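Local coordinates for protein platelet aggregation factor Sm-hPAF (Streptococcus mitis, PDB 4GWI) that binds fucosylated Lewis-type glycans through this F-type lectin domain and, as the full-length toxin, probably forms pores in cholesterol-containing host membranes, at residues Asp88-Asn93 with Val99-Phe104; Asp34-Ser39 with His43-His48; Leu72-Asp77 with Asn82-Phe87. The protein carries 2 engineered substitutions. All coordinates share one frame; numbering follows the deposited sequence.

Overall arrangement
The three contacts illustrate how a beta-sandwich lectin builds its binding site in loops at one end of its strands. Contact 2 supplies four of the seven ligand atoms of a calcium site, and its His48 joins Arg75 and Arg83 of contact 3 around one fucose; the centres of contacts 2 and 3 lie about 13 Å apart. A probable hydrogen bond from Gly76 N to Ser39 O, 2.8 Å, links their backbones. Contact 1 is the hairpin farther from the sugar, its centre about 17 Å from that of contact 3 and about 23 Å from that of contact 2. Residues 82-87 run into this hairpin, where Phe104 N approaches Phe87 O at 2.8 Å, probably a hydrogen bond.

Contact 1: residues Asp88-Asn93 with Val99-Phe104; sequences DVVLLN and VARQHF
One face of the Arg101 guanidinium lies on Val90, whose CG2 is 3.6 Å from Arg101 NH1 and offset toward the rim, while the carboxylate of Asp88 stands at the edge with its own plane turned 77° away. There Arg101 NH1 forms a salt bridge to Asp88 OD1 at 2.8 Å, on the anti side of that oxygen. Asp88 OD2 meets the edge of the His103 ring, accepting from His103 ND1 at 3.1 Å within the ring plane. One aspartate thus serves two neighbours on the adjacent strand. Arg101 runs straight as far as CD and then bends at chi3 (-59°), which lays its end over Val90, and Glu98 and Glu128 add further salt bridges to it. Beneath these side chains runs an antiparallel beta hairpin, whose strand 98-104 forms one edge of the five-stranded sheet of the F-type lectin sandwich. Val89 and Gln102 exchange two backbone hydrogen bonds. At Val99 and Ala100 a classic beta bulge sets both residues against Leu91: Leu91 O accepts from Val99 N at 2.9 Å and only weakly from Ala100 N at 3.4 Å. On the inner face Leu91 CD1 rests 4.1 Å from Ala100 CB, and both side chains touch Phe117 of the other sheet.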
loop_
_atom_site.group_PDB
_atom_site.type_symbol
_atom_site.label_atom_id
_atom_site.label_comp_id
_atom_site.label_asym_id
_atom_site.label_seq_id
_atom_site.Cartn_x
_atom_site.Cartn_y
_atom_site.Cartn_z
ATOM N N ASP A 88 0.124 6.970 6.671
ATOM C CA ASP A 88 -0.713 7.680 5.682
ATOM C C ASP A 88 -0.797 6.862 4.400
ATOM O O ASP A 88 0.136 6.098 4.037
ATOM C CB ASP A 88 -0.088 9.021 5.245
ATOM C CG ASP A 88 -0.091 10.128 6.353
ATOM O OD1 ASP A 88 0.773 11.048 6.241
ATOM O OD2 ASP A 88 -0.847 10.031 7.281
ATOM N N VAL A 89 -1.904 6.987 3.712
ATOM C CA VAL A 89 -2.052 6.519 2.272
ATOM C C VAL A 89 -2.133 7.787 1.456
ATOM O O VAL A 89 -2.998 8.675 1.727
ATOM C CB VAL A 89 -3.290 5.645 2.114
ATOM C CG1 VAL A 89 -3.444 5.134 0.658
ATOM C CG2 VAL A 89 -3.200 4.426 3.073
ATOM N N VAL A 90 -1.294 7.884 0.451
ATOM C CA VAL A 90 -1.086 9.136 -0.286
ATOM C C VAL A 90 -1.273 8.847 -1.750
ATOM O O VAL A 90 -0.846 7.800 -2.316
ATOM C CB VAL A 90 0.364 9.634 -0.100
ATOM C CG1 VAL A 90 0.488 11.064 -0.621
ATOM C CG2 VAL A 90 0.728 9.636 1.388
ATOM N N LEU A 91 -1.962 9.774 -2.432
ATOM C CA LEU A 91 -2.043 9.728 -3.880
ATOM C C LEU A 91 -1.206 10.872 -4.458
ATOM O O LEU A 91 -1.311 11.981 -3.937
ATOM C CB LEU A 91 -3.475 9.882 -4.365
ATOM C CG LEU A 91 -4.539 8.833 -3.886
ATOM C CD1 LEU A 91 -5.877 9.097 -4.548
ATOM C CD2 LEU A 91 -3.958 7.438 -4.220
ATOM N N LEU A 92 -0.419 10.605 -5.466
ATOM C CA LEU A 92 0.442 11.643 -6.082
ATOM C C LEU A 92 0.080 11.742 -7.553
ATOM O O LEU A 92 -0.236 10.767 -8.236
ATOM C CB LEU A 92 1.936 11.290 -6.025
ATOM C CG LEU A 92 2.455 10.854 -4.691
ATOM C CD1 LEU A 92 3.967 10.639 -4.981
ATOM C CD2 LEU A 92 2.301 11.942 -3.683
ATOM N N ASN A 93 0.160 12.982 -8.075
ATOM C CA ASN A 93 0.002 13.160 -9.516
ATOM C C ASN A 93 1.278 12.774 -10.313
ATOM O O ASN A 93 2.290 12.275 -9.756
ATOM C CB ASN A 93 -0.480 14.642 -9.813
ATOM C CG ASN A 93 0.618 15.683 -9.593
ATOM O OD1 ASN A 93 0.260 16.951 -9.574
ATOM N ND2 ASN A 93 1.817 15.343 -9.303
ATOM N N VAL A 99 -1.942 14.753 -4.170
ATOM C CA VAL A 99 -3.307 15.169 -4.447
ATOM C C VAL A 99 -4.315 14.663 -3.422
ATOM O O VAL A 99 -5.467 15.186 -3.380
ATOM C CB VAL A 99 -3.762 14.808 -5.873
ATOM C CG1 VAL A 99 -2.837 15.374 -6.966
ATOM C CG2 VAL A 99 -3.807 13.310 -6.122
ATOM N N ALA A 100 -3.902 13.673 -2.587
ATOM C CA ALA A 100 -4.809 13.300 -1.491
ATOM C C ALA A 100 -4.010 12.570 -0.455
ATOM O O ALA A 100 -2.988 12.011 -0.805
ATOM C CB ALA A 100 -5.966 12.394 -2.031
ATOM N N ARG A 101 -4.462 12.574 0.783
ATOM C CA ARG A 101 -3.731 11.939 1.888
ATOM C C ARG A 101 -4.734 11.609 2.958
ATOM O O ARG A 101 -5.557 12.452 3.318
ATOM C CB ARG A 101 -2.619 12.895 2.428
ATOM C CG ARG A 101 -1.884 12.332 3.622
ATOM C CD ARG A 101 -0.798 13.320 4.149
ATOM N NE ARG A 101 0.160 13.630 3.137
ATOM C CZ ARG A 101 1.357 13.028 2.969
ATOM N NH1 ARG A 101 1.743 12.052 3.790
ATOM N NH2 ARG A 101 2.152 13.422 1.942
ATOM N N GLN A 102 -4.716 10.354 3.466
ATOM C CA GLN A 102 -5.540 9.965 4.625
ATOM C C GLN A 102 -4.651 9.297 5.621
ATOM O O GLN A 102 -3.767 8.507 5.259
ATOM C CB GLN A 102 -6.606 8.986 4.212
ATOM C CG GLN A 102 -7.700 9.705 3.425
ATOM C CD GLN A 102 -8.823 8.798 2.944
ATOM O OE1 GLN A 102 -9.328 7.972 3.718
ATOM N NE2 GLN A 102 -9.283 9.007 1.668
ATOM N N HIS A 103 -4.847 9.612 6.881
ATOM C CA HIS A 103 -4.093 9.048 7.971
ATOM C C HIS A 103 -4.890 7.994 8.723
ATOM O O HIS A 103 -6.116 8.127 8.920
ATOM C CB HIS A 103 -3.755 10.184 8.939
ATOM C CG HIS A 103 -3.058 9.678 10.192
ATOM N ND1 HIS A 103 -1.761 9.297 10.182
ATOM C CD2 HIS A 103 -3.560 9.408 11.468
ATOM C CE1 HIS A 103 -1.426 8.846 11.446
ATOM N NE2 HIS A 103 -2.533 8.880 12.206
ATOM N N PHE A 104 -4.199 6.941 9.171
ATOM C CA PHE A 104 -4.807 5.841 9.944
ATOM C C PHE A 104 -4.020 5.478 11.147
ATOM O O PHE A 104 -2.817 5.336 11.096
ATOM C CB PHE A 104 -4.966 4.551 9.088
ATOM C CG PHE A 104 -5.824 4.798 7.887
ATOM C CD1 PHE A 104 -7.212 4.682 8.010
ATOM C CD2 PHE A 104 -5.251 5.322 6.691
ATOM C CE1 PHE A 104 -8.081 5.048 6.945
ATOM C CE2 PHE A 104 -6.127 5.655 5.665
ATOM C CZ PHE A 104 -7.488 5.511 5.771
#

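Contact 2: residues Asp34-Ser39 with His43-His48. With CA (calcium ion), chain F; MG (magnesium ion), chain C; FUC (alpha-L-fucopyranose), chain B.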
loop_
_atom_site.group_PDB
_atom_site.type_symbol
_atom_site.label_atom_id
_atom_site.label_comp_id
_atom_site.label_asym_id
_atom_site.label_seq_id
_atom_site.Cartn_x
_atom_site.Cartn_y
_atom_site.Cartn_z
ATOM N N ASP A 34 1.629 -8.552 -6.664
ATOM C CA ASP A 34 1.800 -9.795 -7.421
ATOM C C ASP A 34 0.501 -10.575 -7.529
ATOM O O ASP A 34 0.587 -11.746 -8.053
ATOM C CB ASP A 34 2.921 -10.667 -6.767
ATOM C CG ASP A 34 2.553 -11.149 -5.373
ATOM O OD1 ASP A 34 1.536 -10.830 -4.797
ATOM O OD2 ASP A 34 3.404 -11.954 -4.844
ATOM N N GLY A 35 -0.640 -10.062 -7.094
ATOM C CA GLY A 35 -1.909 -10.755 -7.272
ATOM C C GLY A 35 -2.095 -11.834 -6.280
ATOM O O GLY A 35 -2.999 -12.718 -6.481
ATOM N N ASN A 36 -1.424 -11.784 -5.121
ATOM C CA ASN A 36 -1.564 -12.800 -4.079
ATOM C C ASN A 36 -1.663 -12.134 -2.745
ATOM O O ASN A 36 -0.637 -11.484 -2.286
ATOM C CB ASN A 36 -0.297 -13.682 -4.160
ATOM C CG ASN A 36 -0.387 -14.872 -3.194
ATOM O OD1 ASN A 36 -1.253 -14.930 -2.333
ATOM N ND2 ASN A 36 0.619 -15.790 -3.348
ATOM N N VAL A 37 -2.808 -12.188 -2.082
ATOM C CA VAL A 37 -3.002 -11.544 -0.775
ATOM C C VAL A 37 -2.540 -12.367 0.447
ATOM O O VAL A 37 -2.738 -11.956 1.573
ATOM C CB VAL A 37 -4.450 -11.078 -0.554
ATOM C CG1 VAL A 37 -4.867 -10.163 -1.714
ATOM C CG2 VAL A 37 -5.426 -12.341 -0.459
ATOM N N ASP A 38 -1.987 -13.569 0.167
ATOM C CA ASP A 38 -1.492 -14.419 1.296
ATOM C C ASP A 38 -0.604 -13.639 2.233
ATOM O O ASP A 38 0.413 -13.093 1.788
ATOM C CB ASP A 38 -0.728 -15.635 0.697
ATOM C CG ASP A 38 -0.436 -16.692 1.734
ATOM O OD1 ASP A 38 -0.343 -17.893 1.301
ATOM O OD2 ASP A 38 -0.237 -16.406 2.912
ATOM N N SER A 39 -1.030 -13.556 3.503
ATOM C CA SER A 39 -0.369 -12.688 4.437
ATOM C C SER A 39 0.757 -13.277 5.272
ATOM O O SER A 39 1.340 -12.621 6.149
ATOM C CB SER A 39 -1.428 -12.041 5.313
ATOM O OG SER A 39 -1.969 -13.063 6.175
ATOM N N HIS A 43 5.317 -17.455 2.921
ATOM C CA HIS A 43 4.810 -17.802 1.615
ATOM C C HIS A 43 5.227 -16.835 0.472
ATOM O O HIS A 43 4.831 -16.977 -0.690
ATOM C CB HIS A 43 3.300 -17.936 1.676
ATOM C CG HIS A 43 2.835 -18.972 2.666
ATOM N ND1 HIS A 43 1.518 -19.096 2.929
ATOM C CD2 HIS A 43 3.504 -19.939 3.388
ATOM C CE1 HIS A 43 1.337 -20.081 3.901
ATOM N NE2 HIS A 43 2.558 -20.615 4.148
ATOM N N HIS A 44 6.110 -15.855 0.879
ATOM C CA HIS A 44 6.862 -15.043 -0.112
ATOM C C HIS A 44 6.063 -13.978 -0.841
ATOM O O HIS A 44 6.527 -13.552 -1.900
ATOM C CB HIS A 44 7.603 -15.923 -1.165
ATOM C CG HIS A 44 8.461 -16.989 -0.541
ATOM N ND1 HIS A 44 9.413 -16.697 0.339
ATOM C CD2 HIS A 44 8.512 -18.374 -0.770
ATOM C CE1 HIS A 44 10.081 -17.851 0.686
ATOM N NE2 HIS A 44 9.535 -18.865 0.011
ATOM N N SER A 45 4.896 -13.608 -0.336
ATOM C CA SER A 45 4.086 -12.620 -1.092
ATOM C C SER A 45 3.890 -11.356 -0.229
ATOM O O SER A 45 2.949 -10.586 -0.502
ATOM C CB SER A 45 2.726 -13.247 -1.521
ATOM O OG SER A 45 2.179 -12.397 -2.588
ATOM N N VAL A 46 4.798 -11.133 0.750
ATOM C CA VAL A 46 4.672 -9.948 1.628
ATOM C C VAL A 46 5.984 -9.181 1.531
ATOM O O VAL A 46 7.084 -9.759 1.517
ATOM C CB VAL A 46 4.433 -10.384 3.113
ATOM C CG1 VAL A 46 4.367 -9.172 4.053
ATOM C CG2 VAL A 46 3.142 -11.302 3.250
ATOM N N THR A 47 5.848 -7.840 1.477
ATOM C CA THR A 47 7.082 -7.013 1.328
ATOM C C THR A 47 7.716 -6.785 2.719
ATOM O O THR A 47 7.118 -7.127 3.763
ATOM C CB THR A 47 6.711 -5.610 0.827
ATOM O OG1 THR A 47 5.907 -4.886 1.798
ATOM C CG2 THR A 47 5.824 -5.613 -0.459
ATOM N N HIS A 48 8.925 -6.179 2.680
ATOM C CA HIS A 48 9.575 -5.826 3.999
ATOM C C HIS A 48 10.659 -4.838 3.733
ATOM O O HIS A 48 11.544 -5.073 2.884
ATOM C CB HIS A 48 10.236 -7.150 4.563
ATOM C CG HIS A 48 10.425 -7.164 6.042
ATOM N ND1 HIS A 48 11.091 -6.178 6.755
ATOM C CD2 HIS A 48 10.056 -8.159 6.942
ATOM C CE1 HIS A 48 11.100 -6.555 8.076
ATOM N NE2 HIS A 48 10.461 -7.747 8.195
HETATM CA CA CA F . 1.276 -10.230 -2.407
HETATM MG MG MG C . 2.959 -22.347 5.386
HETATM C C1 FUC B . 9.649 -12.276 11.981
HETATM C C2 FUC B . 9.877 -10.910 12.600
HETATM C C3 FUC B . 11.170 -10.314 12.135
HETATM C C4 FUC B . 11.120 -10.208 10.625
HETATM C C5 FUC B . 10.888 -11.605 10.093
HETATM C C6 FUC B . 10.854 -11.639 8.583
HETATM O O2 FUC B . 9.897 -11.045 14.012
HETATM O O3 FUC B . 11.314 -9.075 12.701
HETATM O O4 FUC B . 10.086 -9.328 10.272
HETATM O O5 FUC B . 9.697 -12.145 10.586
HETATM O O HOH W 1 2.802 -17.881 -2.311
HETATM O O HOH W 2 2.875 -14.438 1.435
HETATM O O HOH W 3 2.902 -23.632 3.702
HETATM O O HOH W 4 4.924 -22.110 5.186
HETATM O O HOH W 5 2.928 -21.217 7.087
HETATM O O HOH W 6 0.912 -22.649 5.589
HETATM O O HOH W 7 3.259 -24.049 6.596
#
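Ser45 binds the calcium ion twice, through its hydroxyl OG at 2.4 Å and its carbonyl O, and still donates a short hydrogen bond from OG to Asp34 OD2 at 2.6 Å. That bond uses the syn lone pair of OD2, while Asp34 OD1 binds the calcium itself at 2.5 Å, so metal and serine together fix the rotation of the Asp34 carboxylate. The OG of Ser45 is anti to its backbone nitrogen (chi1 -163°), beside the carbonyl carbon, which lets both oxygens reach one ion. Asn36 O is a further calcium ligand at 2.3 Å, and Arg31, Ala139 and Glu140 complete the seven-coordinate site of this F-type lectin domain. Within 34-39 an Asx turn, Asn36 OD1 accepting from Asp38 N, bends the chain just after the calcium ligand Asn36. Farther along, the Asp38 carboxylate stands almost perpendicular to the His43 ring, their planes 86° apart; His43 ND1 donates to Asp38 OD1 at 2.7 Å. On the same ring, His43 NE2 binds a magnesium ion at 2.2 Å, with five waters filling the remaining positions; the metal probably polarises the ring and strengthens the bond to Asp38. Fucose O4 lies at the edge of the His48 ring, in its plane, hydrogen-bonded to His48 NE2 at 2.6 Å, and either could be the donor.

Contact 3: residues Leu72-Asp77 with Asn82-Phe87; sequences LYNRGD and NRLSNF. With FUC (alpha-L-fucopyranose), chain B.
In the fucose pocket of the F-type lectin fold two arginines, Arg75 and Arg83, together with His48, hydrogen-bond the sugar. Both arginines reach it from the connection between strands 64-74 and 87-92, Arg83 from a short 3-10 segment, and their NH1 atoms approach to 3.7 Å. Arg75 belongs to the Arg-X-Asp element of the family's fucose-binding motif. Its NE and NH2 grip Asp77 side-on, one nitrogen to each carboxylate oxygen, which fixes the rotation of the guanidinium and turns its NH1-NH2 edge to the sugar. Arg75 NH2 donates to fucose O5 at 2.8 Å and Arg75 NH1 to fucose O4 at 2.9 Å, and a water takes the second hydrogen of NH1. All five N-H groups of Arg75 are thereby engaged. Arg83, extended from CG to NE, presents its own edge: Arg83 NH1 reaches the same fucose O4 at 2.9 Å, and Arg83 NH2 donates to fucose O3 at 3.1 Å. The water bound by Arg75 NH1 also accepts from Arg83 NH1, so O4 and the water both bridge the pair. Farther from the sugar, Leu84 packs alongside Asn74, running the other way, with Leu84 CB 3.5 Å from Asn74 OD1, while Asn74 ND2 is hydrogen-bonded to Ala81 O. Leu84, at the centre of an inverse gamma turn, sets its CD1 over the middle of the Phe87 ring, and Leu72 CD1 meets Phe87 CE2 at 3.7 Å. This apolar cluster lies between the two sheets: Leu72 touches Val141 of strand 138-145, Phe87 touches Leu113 of strand 112-117, and strand 124-129 offers Val127 and Leu129.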
loop_
_atom_site.group_PDB
_atom_site.type_symbol
_atom_site.label_atom_id
_atom_site.label_comp_id
_atom_site.label_asym_id
_atom_site.label_seq_id
_atom_site.Cartn_x
_atom_site.Cartn_y
_atom_site.Cartn_z
ATOM N N LEU A 72 -5.572 -2.202 1.376
ATOM C CA LEU A 72 -4.262 -2.654 1.894
ATOM C C LEU A 72 -4.594 -4.033 2.576
ATOM O O LEU A 72 -5.512 -4.146 3.371
ATOM C CB LEU A 72 -3.744 -1.753 3.012
ATOM C CG LEU A 72 -3.522 -0.278 2.599
ATOM C CD1 LEU A 72 -2.703 0.345 3.723
ATOM C CD2 LEU A 72 -2.866 -0.007 1.248
ATOM N N TYR A 73 -3.668 -4.949 2.385
ATOM C CA TYR A 73 -3.738 -6.256 3.104
ATOM C C TYR A 73 -2.506 -6.377 3.920
ATOM O O TYR A 73 -1.377 -6.289 3.390
ATOM C CB TYR A 73 -3.790 -7.399 2.096
ATOM C CG TYR A 73 -5.021 -7.422 1.214
ATOM C CD1 TYR A 73 -6.005 -8.377 1.466
ATOM C CD2 TYR A 73 -5.200 -6.506 0.151
ATOM C CE1 TYR A 73 -7.119 -8.417 0.653
ATOM C CE2 TYR A 73 -6.344 -6.538 -0.654
ATOM C CZ TYR A 73 -7.281 -7.512 -0.369
ATOM O OH TYR A 73 -8.371 -7.618 -1.191
ATOM N N ASN A 74 -2.679 -6.521 5.233
ATOM C CA ASN A 74 -1.571 -6.519 6.174
ATOM C C ASN A 74 -0.832 -7.850 6.228
ATOM O O ASN A 74 -1.401 -8.863 5.838
ATOM C CB ASN A 74 -2.113 -6.159 7.597
ATOM C CG ASN A 74 -1.046 -5.618 8.507
ATOM O OD1 ASN A 74 0.133 -5.484 8.168
ATOM N ND2 ASN A 74 -1.468 -5.359 9.767
ATOM N N ARG A 75 0.411 -7.823 6.731
ATOM C CA ARG A 75 1.061 -9.097 7.122
ATOM C C ARG A 75 0.264 -9.737 8.251
ATOM O O ARG A 75 -0.226 -9.032 9.133
ATOM C CB ARG A 75 2.454 -8.746 7.562
ATOM C CG ARG A 75 3.229 -10.023 7.911
ATOM C CD ARG A 75 4.647 -9.655 8.326
ATOM N NE ARG A 75 5.353 -10.897 8.751
ATOM C CZ ARG A 75 6.624 -10.944 9.185
ATOM N NH1 ARG A 75 7.421 -9.840 9.236
ATOM N NH2 ARG A 75 7.107 -12.171 9.539
ATOM N N GLY A 76 0.246 -11.066 8.209
ATOM C CA GLY A 76 -0.598 -11.837 9.216
ATOM C C GLY A 76 0.149 -12.748 10.178
ATOM O O GLY A 76 -0.425 -13.140 11.177
ATOM N N ASP A 77 1.368 -13.132 9.875
ATOM C CA ASP A 77 2.082 -14.124 10.708
ATOM C C ASP A 77 2.977 -13.387 11.697
ATOM O O ASP A 77 3.247 -12.149 11.577
ATOM C CB ASP A 77 2.976 -15.055 9.853
ATOM C CG ASP A 77 4.174 -14.302 9.244
ATOM O OD1 ASP A 77 5.380 -14.589 9.590
ATOM O OD2 ASP A 77 3.887 -13.347 8.441
ATOM N N ASN A 82 0.888 -5.192 14.027
ATOM C CA ASN A 82 0.852 -3.818 14.494
ATOM C C ASN A 82 1.881 -2.897 13.949
ATOM O O ASN A 82 1.792 -1.718 14.197
ATOM C CB ASN A 82 0.820 -3.760 16.062
ATOM C CG ASN A 82 2.143 -4.233 16.716
ATOM O OD1 ASN A 82 2.496 -3.757 17.796
ATOM N ND2 ASN A 82 2.868 -5.175 16.078
ATOM N N ARG A 83 2.855 -3.396 13.163
ATOM C CA ARG A 83 3.787 -2.507 12.523
ATOM C C ARG A 83 3.071 -1.618 11.493
ATOM O O ARG A 83 3.583 -0.509 11.180
ATOM C CB ARG A 83 4.899 -3.303 11.807
ATOM C CG ARG A 83 5.871 -4.008 12.783
ATOM C CD ARG A 83 6.698 -5.035 12.030
ATOM N NE ARG A 83 7.629 -5.616 13.049
ATOM C CZ ARG A 83 8.517 -6.594 12.771
ATOM N NH1 ARG A 83 8.660 -7.132 11.511
ATOM N NH2 ARG A 83 9.317 -7.014 13.796
ATOM N N LEU A 84 1.958 -2.097 10.976
ATOM C CA LEU A 84 1.175 -1.259 10.058
ATOM C C LEU A 84 0.167 -0.428 10.915
ATOM O O LEU A 84 -1.017 -0.792 11.106
ATOM C CB LEU A 84 0.450 -2.091 8.974
ATOM C CG LEU A 84 -0.331 -1.234 7.958
ATOM C CD1 LEU A 84 0.659 -0.361 7.143
ATOM C CD2 LEU A 84 -0.983 -2.207 6.980
ATOM N N SER A 85 0.721 0.634 11.445
ATOM C CA SER A 85 -0.033 1.550 12.338
ATOM C C SER A 85 0.617 2.899 12.179
ATOM O O SER A 85 1.788 3.038 11.803
ATOM C CB SER A 85 -0.032 0.991 13.798
ATOM O OG SER A 85 1.279 1.079 14.224
ATOM N N ASN A 86 -0.175 3.957 12.471
ATOM C CA ASN A 86 0.240 5.332 12.351
ATOM C C ASN A 86 0.895 5.614 11.003
ATOM O O ASN A 86 2.090 5.857 10.889
ATOM C CB ASN A 86 1.199 5.667 13.500
ATOM C CG ASN A 86 1.487 7.173 13.607
ATOM O OD1 ASN A 86 0.874 8.010 13.000
ATOM N ND2 ASN A 86 2.535 7.499 14.360
ATOM N N PHE A 87 0.047 5.560 9.996
ATOM C CA PHE A 87 0.543 5.679 8.642
ATOM C C PHE A 87 -0.403 6.487 7.786
ATOM O O PHE A 87 -1.595 6.642 8.098
ATOM C CB PHE A 87 0.748 4.275 7.970
ATOM C CG PHE A 87 -0.510 3.462 7.822
ATOM C CD1 PHE A 87 -1.001 2.677 8.853
ATOM C CD2 PHE A 87 -1.255 3.528 6.625
ATOM C CE1 PHE A 87 -2.175 1.942 8.749
ATOM C CE2 PHE A 87 -2.396 2.807 6.525
ATOM C CZ PHE A 87 -2.854 1.975 7.500
HETATM C C1 FUC B . 9.649 -12.276 11.981
HETATM C C2 FUC B . 9.877 -10.910 12.600
HETATM C C3 FUC B . 11.170 -10.314 12.135
HETATM C C4 FUC B . 11.120 -10.208 10.625
HETATM C C5 FUC B . 10.888 -11.605 10.093
HETATM C C6 FUC B . 10.854 -11.639 8.583
HETATM O O2 FUC B . 9.897 -11.045 14.012
HETATM O O3 FUC B . 11.314 -9.075 12.701
HETATM O O4 FUC B . 10.086 -9.328 10.272
HETATM O O5 FUC B . 9.697 -12.145 10.586
HETATM O O HOH W 8 6.879 -7.024 9.178
#